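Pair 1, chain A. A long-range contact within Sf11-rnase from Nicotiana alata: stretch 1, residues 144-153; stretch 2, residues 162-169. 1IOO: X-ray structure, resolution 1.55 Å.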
# COMPACT_ATOMS: atom_id res chain seq x y z
N VAL A 144 4.80 -6.03 13.79
CA VAL A 144 4.43 -7.03 12.81
C VAL A 144 5.31 -6.96 11.56
O VAL A 144 5.49 -7.96 10.86
CB VAL A 144 2.93 -6.93 12.40
CG1 VAL A 144 2.05 -7.24 13.60
CG2 VAL A 144 2.63 -5.55 11.85
N SER A 145 5.86 -5.78 11.27
CA SER A 145 6.74 -5.65 10.11
C SER A 145 8.14 -6.17 10.44
O SER A 145 8.91 -6.51 9.53
CB SER A 145 6.81 -4.19 9.62
OG SER A 145 7.43 -3.34 10.56
N GLN A 146 8.44 -6.26 11.73
CA GLN A 146 9.75 -6.75 12.22
C GLN A 146 10.84 -5.74 11.91
O GLN A 146 11.55 -5.27 12.80
CB GLN A 146 10.08 -8.12 11.62
CG GLN A 146 9.19 -9.23 12.17
CD GLN A 146 9.57 -10.61 11.67
OE1 GLN A 146 10.71 -10.87 11.29
NE2 GLN A 146 8.60 -11.52 11.69
N GLU A 147 11.01 -5.45 10.63
CA GLU A 147 11.95 -4.43 10.22
C GLU A 147 11.21 -3.10 10.12
O GLU A 147 9.98 -3.07 10.16
CB GLU A 147 12.61 -4.81 8.89
CG GLU A 147 13.40 -6.13 8.95
CD GLU A 147 14.50 -6.14 10.01
OE1 GLU A 147 14.66 -7.18 10.69
OE2 GLU A 147 15.22 -5.13 10.16
N ASN A 148 11.95 -2.01 9.98
CA ASN A 148 11.34 -0.69 9.94
C ASN A 148 10.33 -0.53 8.82
O ASN A 148 10.62 -0.78 7.65
CB ASN A 148 12.40 0.40 9.77
CG ASN A 148 13.24 0.59 11.01
OD1 ASN A 148 12.89 0.11 12.08
ND2 ASN A 148 14.35 1.31 10.87
N PRO A 149 9.10 -0.12 9.17
CA PRO A 149 8.05 0.10 8.18
C PRO A 149 8.17 1.55 7.75
O PRO A 149 8.96 2.30 8.33
CB PRO A 149 6.78 -0.13 8.98
CG PRO A 149 7.14 0.51 10.31
CD PRO A 149 8.56 -0.01 10.54
N ASP A 150 7.43 1.96 6.73
CA ASP A 150 7.44 3.36 6.34
C ASP A 150 6.07 3.97 6.55
O ASP A 150 5.11 3.62 5.86
CB ASP A 150 7.89 3.56 4.88
CG ASP A 150 8.13 5.04 4.55
OD1 ASP A 150 8.59 5.79 5.44
OD2 ASP A 150 7.88 5.45 3.39
N ILE A 151 5.97 4.84 7.54
CA ILE A 151 4.72 5.53 7.83
C ILE A 151 4.63 6.79 6.97
O ILE A 151 5.43 7.70 7.11
CB ILE A 151 4.65 5.92 9.32
CG1 ILE A 151 4.95 4.69 10.19
CG2 ILE A 151 3.28 6.50 9.64
CD1 ILE A 151 4.10 3.47 9.87
N LYS A 152 3.66 6.81 6.06
CA LYS A 152 3.52 7.93 5.14
C LYS A 152 2.36 8.83 5.52
O LYS A 152 1.24 8.37 5.75
CB LYS A 152 3.33 7.38 3.72
CG LYS A 152 4.44 6.42 3.30
CD LYS A 152 4.20 5.85 1.92
CE LYS A 152 5.28 4.85 1.55
NZ LYS A 152 5.08 4.36 0.16
N CYS A 153 2.62 10.13 5.56
CA CYS A 153 1.58 11.08 5.92
C CYS A 153 1.23 11.99 4.77
O CYS A 153 1.99 12.17 3.82
CB CYS A 153 2.02 11.97 7.08
SG CYS A 153 2.16 11.11 8.68
N GLU A 162 -1.76 13.52 8.54
CA GLU A 162 -2.59 12.37 8.83
C GLU A 162 -2.04 11.11 8.20
O GLU A 162 -1.32 11.17 7.20
CB GLU A 162 -4.03 12.61 8.35
CG GLU A 162 -4.21 12.75 6.86
CD GLU A 162 -5.67 12.95 6.51
OE1 GLU A 162 -6.40 11.95 6.37
OE2 GLU A 162 -6.08 14.12 6.39
N LEU A 163 -2.35 9.97 8.81
CA LEU A 163 -1.89 8.69 8.29
C LEU A 163 -2.53 8.43 6.94
O LEU A 163 -3.75 8.30 6.84
CB LEU A 163 -2.25 7.58 9.27
CG LEU A 163 -1.67 6.19 8.97
CD1 LEU A 163 -0.15 6.25 8.98
CD2 LEU A 163 -2.17 5.21 10.01
N TYR A 164 -1.70 8.34 5.90
CA TYR A 164 -2.19 8.18 4.54
C TYR A 164 -1.94 6.77 4.01
O TYR A 164 -2.84 6.13 3.47
CB TYR A 164 -1.48 9.22 3.67
CG TYR A 164 -1.95 9.31 2.25
CD1 TYR A 164 -3.21 9.82 1.95
CD2 TYR A 164 -1.12 8.94 1.20
CE1 TYR A 164 -3.63 9.97 0.63
CE2 TYR A 164 -1.53 9.08 -0.12
CZ TYR A 164 -2.78 9.60 -0.40
OH TYR A 164 -3.18 9.77 -1.71
N GLU A 165 -0.70 6.31 4.16
CA GLU A 165 -0.32 4.97 3.71
C GLU A 165 0.74 4.38 4.62
O GLU A 165 1.46 5.10 5.30
CB GLU A 165 0.28 5.02 2.29
CG GLU A 165 -0.60 5.62 1.21
CD GLU A 165 0.16 5.79 -0.10
OE1 GLU A 165 1.36 6.12 -0.06
OE2 GLU A 165 -0.46 5.61 -1.17
N ILE A 166 0.82 3.06 4.63
CA ILE A 166 1.84 2.36 5.38
C ILE A 166 2.59 1.41 4.48
O ILE A 166 1.97 0.61 3.78
CB ILE A 166 1.26 1.55 6.56
CG1 ILE A 166 0.62 2.51 7.56
CG2 ILE A 166 2.37 0.74 7.23
CD1 ILE A 166 -0.09 1.80 8.70
N GLY A 167 3.91 1.52 4.47
CA GLY A 167 4.70 0.64 3.65
C GLY A 167 5.43 -0.39 4.49
O GLY A 167 5.94 -0.09 5.57
N ILE A 168 5.41 -1.62 4.01
CA ILE A 168 6.11 -2.73 4.64
C ILE A 168 6.98 -3.40 3.60
O ILE A 168 6.50 -3.78 2.53
CB ILE A 168 5.10 -3.74 5.27
CG1 ILE A 168 4.31 -3.02 6.37
CG2 ILE A 168 5.84 -4.93 5.86
CD1 ILE A 168 3.23 -3.87 7.03
N CYS A 169 8.27 -3.54 3.90
CA CYS A 169 9.22 -4.05 2.92
C CYS A 169 9.62 -5.50 3.16
O CYS A 169 9.64 -5.99 4.29
CB CYS A 169 10.44 -3.12 2.88
SG CYS A 169 9.87 -1.47 2.35
O HOH W 1 9.61 -5.57 7.11
O HOH W 2 9.05 -3.01 6.60

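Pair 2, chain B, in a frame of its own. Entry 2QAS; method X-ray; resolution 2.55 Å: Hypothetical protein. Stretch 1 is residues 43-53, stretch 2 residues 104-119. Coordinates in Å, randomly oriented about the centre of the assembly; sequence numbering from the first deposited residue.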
# COMPACT_ATOMS: atom_id res chain seq x y z
N GLU B 43 -7.31 -21.49 -7.99
CA GLU B 43 -7.75 -22.33 -6.87
C GLU B 43 -6.57 -22.84 -6.06
O GLU B 43 -5.47 -23.02 -6.58
CB GLU B 43 -8.59 -23.50 -7.38
CG GLU B 43 -8.07 -24.17 -8.64
CD GLU B 43 -8.43 -23.40 -9.91
OE1 GLU B 43 -9.62 -23.04 -10.05
OE2 GLU B 43 -7.53 -23.17 -10.76
N PRO B 44 -6.78 -23.10 -4.76
CA PRO B 44 -8.02 -22.95 -3.99
C PRO B 44 -8.30 -21.56 -3.42
O PRO B 44 -9.11 -21.43 -2.50
CB PRO B 44 -7.84 -23.98 -2.88
CG PRO B 44 -6.39 -23.80 -2.55
CD PRO B 44 -5.74 -23.76 -3.94
N HIS B 45 -7.65 -20.54 -3.95
CA HIS B 45 -7.86 -19.18 -3.44
C HIS B 45 -9.27 -18.64 -3.63
O HIS B 45 -9.86 -18.77 -4.70
CB HIS B 45 -6.86 -18.22 -4.09
CG HIS B 45 -5.44 -18.44 -3.68
ND1 HIS B 45 -4.93 -18.01 -2.48
CD2 HIS B 45 -4.42 -19.07 -4.32
CE1 HIS B 45 -3.66 -18.36 -2.39
NE2 HIS B 45 -3.33 -19.00 -3.49
N HIS B 46 -9.81 -18.06 -2.56
CA HIS B 46 -11.12 -17.43 -2.58
C HIS B 46 -11.09 -16.30 -1.57
O HIS B 46 -10.26 -16.31 -0.65
CB HIS B 46 -12.25 -18.43 -2.28
CG HIS B 46 -12.06 -19.22 -1.02
ND1 HIS B 46 -11.07 -20.16 -0.87
CD2 HIS B 46 -12.78 -19.23 0.13
CE1 HIS B 46 -11.18 -20.72 0.32
NE2 HIS B 46 -12.21 -20.17 0.95
N LEU B 47 -11.97 -15.31 -1.71
CA LEU B 47 -11.92 -14.16 -0.82
C LEU B 47 -13.15 -13.86 0.03
O LEU B 47 -14.27 -14.10 -0.37
CB LEU B 47 -11.57 -12.90 -1.62
CG LEU B 47 -10.50 -13.05 -2.72
CD1 LEU B 47 -10.30 -11.73 -3.44
CD2 LEU B 47 -9.19 -13.52 -2.11
N TYR B 48 -12.89 -13.32 1.22
CA TYR B 48 -13.94 -12.90 2.13
C TYR B 48 -13.72 -11.40 2.29
O TYR B 48 -12.68 -10.97 2.80
CB TYR B 48 -13.81 -13.59 3.48
CG TYR B 48 -14.38 -14.99 3.51
CD1 TYR B 48 -13.68 -16.06 2.96
CD2 TYR B 48 -15.64 -15.23 4.05
CE1 TYR B 48 -14.22 -17.35 2.93
CE2 TYR B 48 -16.20 -16.51 4.03
CZ TYR B 48 -15.49 -17.57 3.47
OH TYR B 48 -16.05 -18.83 3.46
N ILE B 49 -14.68 -10.61 1.83
CA ILE B 49 -14.59 -9.17 1.92
C ILE B 49 -15.64 -8.66 2.90
O ILE B 49 -16.81 -8.99 2.78
CB ILE B 49 -14.89 -8.49 0.56
CG1 ILE B 49 -14.04 -9.10 -0.55
CG2 ILE B 49 -14.66 -7.00 0.66
CD1 ILE B 49 -12.59 -8.95 -0.31
N THR B 50 -15.22 -7.86 3.88
CA THR B 50 -16.19 -7.32 4.82
C THR B 50 -16.19 -5.81 4.66
O THR B 50 -15.13 -5.19 4.58
CB THR B 50 -15.83 -7.68 6.27
OG1 THR B 50 -15.63 -9.10 6.37
CG2 THR B 50 -16.95 -7.27 7.21
N PHE B 51 -17.37 -5.21 4.60
CA PHE B 51 -17.47 -3.76 4.43
C PHE B 51 -18.62 -3.11 5.20
O PHE B 51 -19.59 -3.77 5.62
CB PHE B 51 -17.64 -3.41 2.96
CG PHE B 51 -18.92 -3.93 2.36
CD1 PHE B 51 -19.04 -5.26 1.99
CD2 PHE B 51 -20.00 -3.07 2.16
CE1 PHE B 51 -20.22 -5.74 1.44
CE2 PHE B 51 -21.19 -3.54 1.61
CZ PHE B 51 -21.31 -4.88 1.25
N LYS B 52 -18.51 -1.80 5.36
CA LYS B 52 -19.51 -1.01 6.05
C LYS B 52 -20.62 -0.68 5.06
O LYS B 52 -20.39 0.03 4.09
CB LYS B 52 -18.87 0.29 6.58
CG LYS B 52 -19.58 0.90 7.78
CD LYS B 52 -19.33 0.07 9.05
CE LYS B 52 -20.23 0.53 10.20
NZ LYS B 52 -20.15 2.01 10.42
N THR B 53 -21.81 -1.21 5.32
CA THR B 53 -22.98 -1.01 4.47
C THR B 53 -23.41 0.44 4.30
O THR B 53 -23.90 0.83 3.23
CB THR B 53 -24.17 -1.79 5.03
OG1 THR B 53 -23.85 -3.19 5.09
CG2 THR B 53 -25.40 -1.61 4.15
N SER B 104 -21.96 -2.47 -5.30
CA SER B 104 -20.83 -1.60 -5.57
C SER B 104 -20.25 -1.25 -4.23
O SER B 104 -20.95 -0.77 -3.34
CB SER B 104 -21.28 -0.33 -6.30
OG SER B 104 -21.27 -0.57 -7.69
N VAL B 105 -18.96 -1.52 -4.07
CA VAL B 105 -18.30 -1.24 -2.80
C VAL B 105 -17.00 -0.48 -2.98
O VAL B 105 -16.14 -0.88 -3.77
CB VAL B 105 -18.01 -2.56 -2.05
CG1 VAL B 105 -17.33 -2.27 -0.72
CG2 VAL B 105 -19.30 -3.34 -1.85
N PRO B 106 -16.85 0.65 -2.28
CA PRO B 106 -15.60 1.41 -2.42
C PRO B 106 -14.54 0.71 -1.59
O PRO B 106 -14.87 0.05 -0.60
CB PRO B 106 -15.96 2.79 -1.85
CG PRO B 106 -17.45 2.86 -1.97
CD PRO B 106 -17.87 1.46 -1.58
N TYR B 107 -13.28 0.83 -1.98
CA TYR B 107 -12.25 0.19 -1.19
C TYR B 107 -12.18 0.87 0.17
O TYR B 107 -11.73 0.27 1.15
CB TYR B 107 -10.92 0.27 -1.93
CG TYR B 107 -11.00 -0.43 -3.26
CD1 TYR B 107 -10.97 0.29 -4.45
CD2 TYR B 107 -11.17 -1.82 -3.33
CE1 TYR B 107 -11.12 -0.36 -5.68
CE2 TYR B 107 -11.32 -2.47 -4.55
CZ TYR B 107 -11.29 -1.73 -5.73
OH TYR B 107 -11.46 -2.36 -6.94
N ALA B 108 -12.66 2.10 0.24
CA ALA B 108 -12.67 2.86 1.48
C ALA B 108 -13.64 2.24 2.49
O ALA B 108 -13.45 2.36 3.71
CB ALA B 108 -13.06 4.30 1.20
N ALA B 109 -14.68 1.58 2.00
CA ALA B 109 -15.67 0.98 2.89
C ALA B 109 -15.16 -0.32 3.53
O ALA B 109 -15.70 -0.75 4.54
CB ALA B 109 -16.95 0.73 2.13
N LEU B 110 -14.12 -0.91 2.96
CA LEU B 110 -13.57 -2.16 3.48
C LEU B 110 -13.11 -2.10 4.92
O LEU B 110 -12.56 -1.09 5.36
CB LEU B 110 -12.41 -2.62 2.61
CG LEU B 110 -12.76 -3.57 1.47
CD1 LEU B 110 -13.92 -3.03 0.66
CD2 LEU B 110 -11.52 -3.73 0.61
N THR B 111 -13.32 -3.19 5.64
CA THR B 111 -12.89 -3.27 7.03
C THR B 111 -12.15 -4.58 7.28
O THR B 111 -11.44 -4.72 8.27
CB THR B 111 -14.07 -3.16 8.02
OG1 THR B 111 -14.86 -4.34 7.97
CG2 THR B 111 -14.95 -1.97 7.66
N ARG B 112 -12.29 -5.54 6.38
CA ARG B 112 -11.59 -6.80 6.57
C ARG B 112 -11.40 -7.56 5.27
O ARG B 112 -12.24 -7.49 4.38
CB ARG B 112 -12.35 -7.67 7.58
CG ARG B 112 -11.49 -8.77 8.17
CD ARG B 112 -12.29 -10.03 8.43
NE ARG B 112 -11.45 -11.11 8.94
CZ ARG B 112 -11.78 -12.40 8.94
NH1 ARG B 112 -12.95 -12.78 8.44
NH2 ARG B 112 -10.94 -13.31 9.42
N PHE B 113 -10.29 -8.28 5.18
CA PHE B 113 -9.95 -9.07 4.00
C PHE B 113 -9.38 -10.39 4.48
O PHE B 113 -8.53 -10.40 5.37
CB PHE B 113 -8.90 -8.36 3.16
CG PHE B 113 -8.58 -9.08 1.88
CD1 PHE B 113 -9.47 -9.04 0.81
CD2 PHE B 113 -7.40 -9.82 1.76
CE1 PHE B 113 -9.19 -9.74 -0.37
CE2 PHE B 113 -7.11 -10.52 0.59
CZ PHE B 113 -8.01 -10.48 -0.48
N TYR B 114 -9.83 -11.50 3.90
CA TYR B 114 -9.35 -12.81 4.32
C TYR B 114 -9.42 -13.87 3.22
O TYR B 114 -10.43 -14.01 2.56
CB TYR B 114 -10.17 -13.28 5.54
CG TYR B 114 -9.66 -14.56 6.18
CD1 TYR B 114 -8.36 -14.64 6.67
CD2 TYR B 114 -10.46 -15.71 6.25
CE1 TYR B 114 -7.86 -15.83 7.22
CE2 TYR B 114 -9.96 -16.92 6.80
CZ TYR B 114 -8.66 -16.96 7.28
OH TYR B 114 -8.14 -18.12 7.82
N ASP B 115 -8.31 -14.59 3.03
CA ASP B 115 -8.25 -15.67 2.05
C ASP B 115 -7.90 -16.92 2.85
O ASP B 115 -6.74 -17.19 3.11
CB ASP B 115 -7.15 -15.42 1.01
CG ASP B 115 -7.08 -16.54 -0.03
OD1 ASP B 115 -7.58 -17.66 0.23
OD2 ASP B 115 -6.50 -16.31 -1.11
N PRO B 116 -8.92 -17.70 3.24
CA PRO B 116 -8.77 -18.94 4.01
C PRO B 116 -7.70 -19.93 3.54
O PRO B 116 -7.14 -20.66 4.35
CB PRO B 116 -10.17 -19.56 3.94
CG PRO B 116 -11.05 -18.37 3.92
CD PRO B 116 -10.34 -17.44 2.95
N SER B 117 -7.43 -19.96 2.24
CA SER B 117 -6.46 -20.89 1.66
C SER B 117 -5.03 -20.79 2.16
O SER B 117 -4.34 -21.81 2.30
CB SER B 117 -6.46 -20.76 0.13
OG SER B 117 -7.57 -21.45 -0.42
N VAL B 118 -4.58 -19.56 2.40
CA VAL B 118 -3.22 -19.31 2.87
C VAL B 118 -3.32 -18.50 4.16
O VAL B 118 -2.35 -17.92 4.62
CB VAL B 118 -2.39 -18.54 1.82
CG1 VAL B 118 -2.15 -19.41 0.60
CG2 VAL B 118 -3.13 -17.26 1.40
N GLN B 119 -4.52 -18.48 4.73
CA GLN B 119 -4.76 -17.76 5.97
C GLN B 119 -4.21 -16.34 6.00
O GLN B 119 -3.70 -15.89 7.03
CB GLN B 119 -4.21 -18.55 7.15
CG GLN B 119 -4.92 -19.86 7.40
CD GLN B 119 -4.17 -20.72 8.39
OE1 GLN B 119 -3.95 -20.32 9.54
NE2 GLN B 119 -3.75 -21.90 7.94
O HOH W 3 -13.59 -10.94 5.75

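Both pairs set two antiparallel strands side by side and interrupt the ladder with a beta bulge at the same place; over 14 central residues the backbones superpose to 0.8 Å. In pair 1 the register runs from Asp A150 opposite Gly A167 to Lys A152 opposite Glu A165, then shifts by one so that Cys A153 faces Leu A163. In pair 2 Tyr B48 faces Tyr B114 and Thr B50 faces Arg B112, and the same shift brings Phe B51 against Leu B110.

The bulge is built on one carbonyl serving two amides. Lys A152 O accepts from Tyr A164 N at 2.9 Å and from Glu A165 N at 3.2 Å. Its match, Thr B50 O, accepts from Thr B111 N at 2.9 Å and, weakly, from Arg B112 N at 3.4 Å. The extra residue, Tyr A164 or Thr B111, is thus held by its own backbone. The rule read from this is a backbone rule, since the two side chains there differ greatly in size. Before the bulge the rungs also agree: Asp A150 N to Gly A167 O is 2.8 Å, and Tyr B48 N to Tyr B114 O is 2.9 Å.

The face carrying Ile A151 and Ile B49 is apolar in both pairs. Ile A151 and Ile B49 coincide, share the m, m rotamer, and meet matched leucines: Ile A151 CG2 lies 3.5 Å from Leu A163 CD1, and Ile B49 CG2 lies 4.0 Å from Leu B110 CG. Across the non-hydrogen-bonded rung the partner changes. Ile A166 offers CG2 to Ile A151 CD1 at 4.2 Å, whereas Phe B113 brings its ring edge to Ile B49, CD1 to CD1 at 3.3 Å. The phenylalanine also reaches Leu B47, whose CD2 is 3.6 Å from Phe B113 CZ. Past the bulge, Phe B51 takes the position of Cys A153, which is bonded covalently elsewhere in the structure; Val B105 CG2 sits over one face of the phenylalanine ring, 3.9 Å from its centroid.

The other face is where the solutions part. In pair 1 the extended Lys A152 chain runs beside Glu A165, CD to OE1 at 3.5 Å; Lys A152 NZ stays 4.1 Å from Glu A165 OE1, beyond a salt bridge. An ideal CB on Gly A167 would lie 3.7 Å from both Lys A152 CE and Asp A150 CB. Pair 2 places Tyr B114 at that glycine position, and the shorter Thr B50 at the lysine's. The two tyrosines of this rung meet CB to CB at 4.2 Å, and Tyr B48 CE1 also reaches Pro B116 CG at 3.5 Å.

Beyond the ladder, His B45 ND1 donates to Asp B115 OD2 at 2.7 Å; the matched Glu A147 and Ile A168 make no such bond. Within pair 2, Ser B117 OG also donates to Pro B44 O at 2.6 Å. In pair 1 two waters bridge the stretches, one between Asn A148 O and Cys A169 N and one between Ser A145 O and Cys A169 O.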